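Local coordinates for pectate lyase/Amb allergen (Acidovorax citrulli, PDB 4HWV), which cleaves pectate, the polygalacturonate of plant cell walls, as a calcium-dependent, secreted polysaccharide lyase of family 1 and a pathogenic factor of the bacterium, at the calcium ion site and the interface of chains A and B. Residues are numbered along the deposited sequence; one frame, centred on the assembly and turned at random. Chains: chain A/B, Pectate lyase/Amb allergen.

Contact 1: the calcium ion site. Residues chain A 225, 227, 230, 278-279, 282, 305. With CA (calcium ion), chain C.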
ATOM      1  N   GLU A 225      -3.476 -19.032  -1.045  1.00  4.07           N
ATOM      2  CA  GLU A 225      -4.091 -19.758  -2.146  1.00  5.07           C
ATOM      3  C   GLU A 225      -4.453 -18.944  -3.386  1.00  5.20           C
ATOM      4  O   GLU A 225      -4.807 -19.538  -4.409  1.00  5.62           O
ATOM      5  CB  GLU A 225      -5.358 -20.448  -1.628  1.00  7.08           C
ATOM      6  CG  GLU A 225      -5.078 -21.527  -0.593  1.00 10.44           C
ATOM      7  CD  GLU A 225      -4.325 -22.692  -1.182  1.00 14.29           C
ATOM      8  OE1 GLU A 225      -4.762 -23.151  -2.254  1.00 15.57           O
ATOM      9  OE2 GLU A 225      -3.310 -23.146  -0.576  1.00 16.68           O
ATOM     10  N   ASP A 227      -4.040 -16.352  -6.572  1.00  3.81           N
ATOM     11  CA  ASP A 227      -3.267 -15.613  -7.571  1.00  3.73           C
ATOM     12  C   ASP A 227      -4.132 -14.488  -8.102  1.00  3.62           C
ATOM     13  O   ASP A 227      -5.336 -14.491  -7.903  1.00  4.81           O
ATOM     14  CB  ASP A 227      -2.980 -16.519  -8.772  1.00  4.56           C
ATOM     15  CG  ASP A 227      -2.280 -17.806  -8.391  1.00  6.12           C
ATOM     16  OD1 ASP A 227      -1.487 -17.804  -7.429  1.00  6.47           O
ATOM     17  OD2 ASP A 227      -2.514 -18.828  -9.078  1.00  7.36           O
ATOM     18  N   SER A 230      -5.061 -17.355 -12.441  1.00  3.33           N
ATOM     19  CA  SER A 230      -4.612 -18.747 -12.463  1.00  3.62           C
ATOM     20  C   SER A 230      -4.987 -19.342 -13.806  1.00  3.64           C
ATOM     21  O   SER A 230      -6.144 -19.203 -14.250  1.00  4.41           O
ATOM     22  CB  SER A 230      -5.300 -19.556 -11.364  1.00  4.56           C
ATOM     23  OG  SER A 230      -5.049 -19.017 -10.071  1.00  5.13           O
ATOM     24  N   ASP A 278      -0.012 -15.373  -3.149  1.00  4.50           N
ATOM     25  CA  ASP A 278       0.511 -16.541  -3.831  1.00  4.74           C
ATOM     26  C   ASP A 278       1.161 -16.014  -5.111  1.00  4.26           C
ATOM     27  O   ASP A 278       2.113 -15.239  -5.029  1.00  4.96           O
ATOM     28  CB  ASP A 278      -0.553 -17.625  -4.080  1.00  7.15           C
ATOM     29  CG  ASP A 278       0.075 -18.971  -4.406  1.00 10.20           C
ATOM     30  OD1 ASP A 278       1.119 -19.286  -3.808  1.00 12.24           O
ATOM     31  OD2 ASP A 278      -0.475 -19.707  -5.249  1.00 13.36           O
ATOM     32  N   GLY A 279       0.671 -16.392  -6.282  1.00  4.65           N
ATOM     33  CA  GLY A 279       1.289 -15.916  -7.511  1.00  4.15           C
ATOM     34  C   GLY A 279       0.698 -14.626  -8.046  1.00  4.24           C
ATOM     35  O   GLY A 279      -0.385 -14.180  -7.625  1.00  4.79           O
ATOM     36  N   ASP A 282      -0.041 -17.690 -12.432  1.00  4.66           N
ATOM     37  CA  ASP A 282       0.506 -19.044 -12.405  1.00  4.75           C
ATOM     38  C   ASP A 282      -0.119 -19.836 -13.539  1.00  5.10           C
ATOM     39  O   ASP A 282      -1.328 -19.742 -13.772  1.00  7.64           O
ATOM     40  CB  ASP A 282       0.222 -19.739 -11.069  1.00  5.56           C
ATOM     41  CG  ASP A 282       1.077 -19.210  -9.930  1.00  6.08           C
ATOM     42  OD1 ASP A 282       2.035 -18.434 -10.150  1.00  5.88           O
ATOM     43  OD2 ASP A 282       0.775 -19.591  -8.776  1.00  7.97           O
ATOM     44  N   LEU A 305       4.574 -19.100 -11.309  1.00  3.85           N
ATOM     45  CA  LEU A 305       4.832 -20.525 -11.205  1.00  4.42           C
ATOM     46  C   LEU A 305       4.335 -21.165 -12.495  1.00  4.34           C
ATOM     47  O   LEU A 305       3.125 -21.163 -12.772  1.00  4.94           O
ATOM     48  CB  LEU A 305       4.067 -21.109 -10.015  1.00  4.97           C
ATOM     49  CG  LEU A 305       4.344 -22.586  -9.717  1.00  6.44           C
ATOM     50  CD1 LEU A 305       5.751 -22.762  -9.153  1.00  7.28           C
ATOM     51  CD2 LEU A 305       3.329 -23.123  -8.734  1.00  7.46           C
TER
HETATM   52 CA    CA C 601      -1.076 -19.967  -7.587  0.80 11.70          CA
HETATM   53  O   HOH W   1      -0.276 -22.384  -6.829  1.00 42.90           O
HETATM   54  O   HOH W   2      -1.705 -22.043  -9.160  1.00 24.34           O
HETATM   55  O   HOH W   3      -3.281 -20.751  -6.349  1.00 17.81           O
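Three aspartates and three waters surround a partly occupied calcium ion on the parallel beta-helix of this family 1 lyase, forming the calcium site at which such enzymes typically engage the carboxylates of pectate. Carboxylates suit the place because calcium prefers hard, anionic oxygens and accepts crowded, irregular shells; seven coordinating oxygens are seen, and further waters may be unseen. A:Asp227 grips the ion with both oxygens of its carboxylate, OD1 at 2.2 Å and OD2 at 2.4 Å from CA, so its fork faces the metal. A:Asp278 and A:Asp282 each reach it with the OD2 tip. The A:Asp282 OD2 bond to CA is 2.2 Å. Different torsions bring the carboxylates together: CG of A:Asp278 is anti to its backbone N (chi1 -163°), whereas in A:Asp227 and A:Asp282 it is anti to the carbonyl carbon. Waters 1, 2 and 3 complete the seen shell; such water positions could plausibly be taken over by substrate oxygens.

Hydrogen bonds to the same carboxylates form a second shell. Both oxygens of A:Asp227 are met from above the carboxylate plane: the backbone N of A:Gly279 donates to OD1, and the hydroxyl OG of A:Ser230 to OD2 over 2.7 Å. This short polar side chain and the backbone amide should restrain the carboxylate's rotation without adding charge. Water 3 also links the calcium to the backbone carbonyl O of A:Glu225, so that residue contributes through its main chain. On A:Asp282, the oxygen turned from the metal, OD1, accepts a nearly straight bond (164° at H) from the backbone N of A:Leu305 at 2.9 Å, 50° out of the carboxylate plane.

Contact 2: the interface of chains A and B. Residues chain A 117, 119-120, 123; chain B 119-120, 122-123, 126.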
ATOM      1  N   SER A 117     -14.941 -15.147  17.007  1.00  6.08           N
ATOM      2  CA  SER A 117     -14.173 -14.079  16.383  1.00  5.58           C
ATOM      3  C   SER A 117     -12.980 -14.651  15.643  1.00  5.06           C
ATOM      4  O   SER A 117     -12.485 -15.741  15.971  1.00  5.89           O
ATOM      5  CB  SER A 117     -13.666 -13.091  17.438  1.00  6.06           C
ATOM      6  OG  SER A 117     -12.705 -13.705  18.292  1.00  6.70           O
ATOM      7  N   ALA A 119     -10.170 -13.180  16.040  1.00  4.07           N
ATOM      8  CA  ALA A 119      -9.131 -13.063  17.057  1.00  4.48           C
ATOM      9  C   ALA A 119      -8.996 -14.374  17.841  1.00  4.82           C
ATOM     10  O   ALA A 119      -7.888 -14.833  18.136  1.00  4.70           O
ATOM     11  CB  ALA A 119      -9.457 -11.920  17.997  1.00  4.60           C
ATOM     12  N   SER A 120     -10.131 -14.958  18.203  1.00  4.48           N
ATOM     13  CA  SER A 120     -10.116 -16.210  18.951  1.00  5.37           C
ATOM     14  C   SER A 120      -9.546 -17.361  18.114  1.00  5.43           C
ATOM     15  O   SER A 120      -8.733 -18.145  18.599  1.00  5.84           O
ATOM     16  CB  SER A 120     -11.523 -16.537  19.444  1.00  6.95           C
ATOM     17  OG  SER A 120     -11.571 -17.835  19.999  1.00  8.09           O
ATOM     18  N   SER A 123      -5.725 -16.763  17.684  1.00  5.50           N
ATOM     19  CA  SER A 123      -5.031 -17.078  18.924  1.00  5.77           C
ATOM     20  C   SER A 123      -4.917 -18.594  19.109  1.00  5.64           C
ATOM     21  O   SER A 123      -3.829 -19.101  19.421  1.00  7.03           O
ATOM     22  CB  SER A 123      -5.759 -16.442  20.101  1.00  7.06           C
ATOM     23  OG  SER A 123      -5.072 -16.701  21.315  1.00  8.02           O
TER
ATOM     24  N   ALA B 119      -2.234 -11.905  21.300  1.00  5.25           N
ATOM     25  CA  ALA B 119      -3.365 -12.534  20.616  1.00  5.43           C
ATOM     26  C   ALA B 119      -4.462 -12.920  21.620  1.00  5.47           C
ATOM     27  O   ALA B 119      -5.652 -12.748  21.361  1.00  5.50           O
ATOM     28  CB  ALA B 119      -2.910 -13.753  19.798  1.00  6.00           C
ATOM     29  N   SER B 120      -4.055 -13.387  22.791  1.00  5.17           N
ATOM     30  CA  SER B 120      -4.985 -13.752  23.854  0.50  5.15           C
ATOM     31  C   SER B 120      -5.706 -12.519  24.395  1.00  5.00           C
ATOM     32  O   SER B 120      -6.924 -12.510  24.588  1.00  5.36           O
ATOM     33  CB  SER B 120      -4.218 -14.443  24.984  0.50  5.57           C
ATOM     34  OG  SER B 120      -5.046 -14.613  26.112  0.50  5.27           O
ATOM     35  N   TRP B 122      -6.190  -9.697  22.843  1.00  4.46           N
ATOM     36  CA  TRP B 122      -7.064  -9.158  21.795  1.00  4.09           C
ATOM     37  C   TRP B 122      -8.364  -9.960  21.710  1.00  4.14           C
ATOM     38  O   TRP B 122      -9.442  -9.380  21.635  1.00  4.48           O
ATOM     39  CB  TRP B 122      -6.313  -9.173  20.469  1.00  3.80           C
ATOM     40  CG  TRP B 122      -6.988  -8.556  19.292  1.00  3.63           C
ATOM     41  CD1 TRP B 122      -7.249  -9.179  18.100  1.00  4.48           C
ATOM     42  CD2 TRP B 122      -7.421  -7.184  19.142  1.00  3.29           C
ATOM     43  NE1 TRP B 122      -7.839  -8.285  17.226  1.00  4.24           N
ATOM     44  CE2 TRP B 122      -7.954  -7.059  17.838  1.00  3.73           C
ATOM     45  CE3 TRP B 122      -7.429  -6.060  19.993  1.00  3.82           C
ATOM     46  CZ2 TRP B 122      -8.473  -5.854  17.353  1.00  4.31           C
ATOM     47  CZ3 TRP B 122      -7.950  -4.869  19.508  1.00  4.48           C
ATOM     48  CH2 TRP B 122      -8.474  -4.778  18.198  1.00  4.12           C
ATOM     49  N   SER B 123      -8.268 -11.289  21.747  1.00  3.83           N
ATOM     50  CA  SER B 123      -9.467 -12.116  21.730  1.00  4.23           C
ATOM     51  C   SER B 123     -10.387 -11.804  22.923  1.00  3.36           C
ATOM     52  O   SER B 123     -11.608 -11.688  22.761  1.00  4.25           O
ATOM     53  CB  SER B 123      -9.071 -13.592  21.706  1.00  4.98           C
ATOM     54  OG  SER B 123     -10.216 -14.411  21.646  1.00  6.52           O
ATOM     55  N   LEU B 126     -12.098  -8.279  22.553  1.00  4.16           N
ATOM     56  CA  LEU B 126     -13.223  -8.279  21.614  1.00  4.55           C
ATOM     57  C   LEU B 126     -14.456  -8.973  22.217  1.00  4.95           C
ATOM     58  O   LEU B 126     -15.582  -8.481  22.083  1.00  5.25           O
ATOM     59  CB  LEU B 126     -12.786  -8.945  20.307  1.00  4.99           C
ATOM     60  CG  LEU B 126     -12.064  -8.057  19.294  1.00  7.06           C
ATOM     61  CD1 LEU B 126     -11.313  -6.865  19.856  1.00  7.77           C
ATOM     62  CD2 LEU B 126     -11.273  -8.870  18.253  1.00  7.35           C
TER
HETATM   63  O   HOH W   4     -13.248 -13.008  20.850  1.00  6.95           O
HETATM   64  O   HOH W   5      -6.190 -12.722  18.643  1.00  7.61           O
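The indole of B:Trp122 carries CD1 of its own chain's B:Leu126 over one face, 3.7 Å above the plane and offset toward the rim, while water 5 lies in plane at its edge. Across the interface the ring offers the CD1 corner of its pyrrole part, 3.5 Å from the methyl CB of A:Ala119; with CG anti to the backbone N (chi1 -175°), the ring is held with that corner toward the methyl.

This patch brings helix 118-129 of chain A against the same helix of chain B in the deposited pair, which may not be the biological assembly; the whole interface is not an exact two-fold. The methyl of A:Ala119 is wedged between B:Trp122 and B:Leu126, whose CD2 branch approaches A:Ala119 CB to 3.6 Å; the backbone of B:Ser123 lies beside it. Alanine suits this spot, since its short side chain lets the helices come close. Serines continue the contact. B:Ser123, with OG anti to N (chi1 -178°), packs its side chain alongside CA and CB of A:Ser120. A:Ser123 has the same torsion, and its CB meets the methyl CB of B:Ala119 at 3.9 Å. Small side chains thus permit van der Waals packing on both sides, but no direct polar bond crosses the patch.

Water carries the polar links instead. Water 5 joins the two Ala119 carbonyls, 2.8 Å from O of A:Ala119 and likewise from O of B:Ala119. Water 4 joins the hydroxyl of A:Ser117 to the carbonyl O of B:Ser123. That hydroxyl also caps the start of the chain A helix: the backbone N of A:Ser120 donates to A:Ser117 OG at 2.9 Å, with 156° at H.

The C-alpha centres of contact 1 and contact 2 lie about 30 Å apart, and the two share no residue or secondary-structure element. Contact 1 draws on strands 229-231, 281-283 and 305-306 and the loops near them, whereas contact 2 rests on helix 118-129 of each chain. Chain B gives no residue to the described calcium site, so its protein ligands come from one polypeptide, and each copy can build its own. Nothing in the geometry suggests that calcium binding requires pairing. The small, water-bridged patch is part of a larger interface that may reflect crystal packing; the structure alone does not show a dimer in solution.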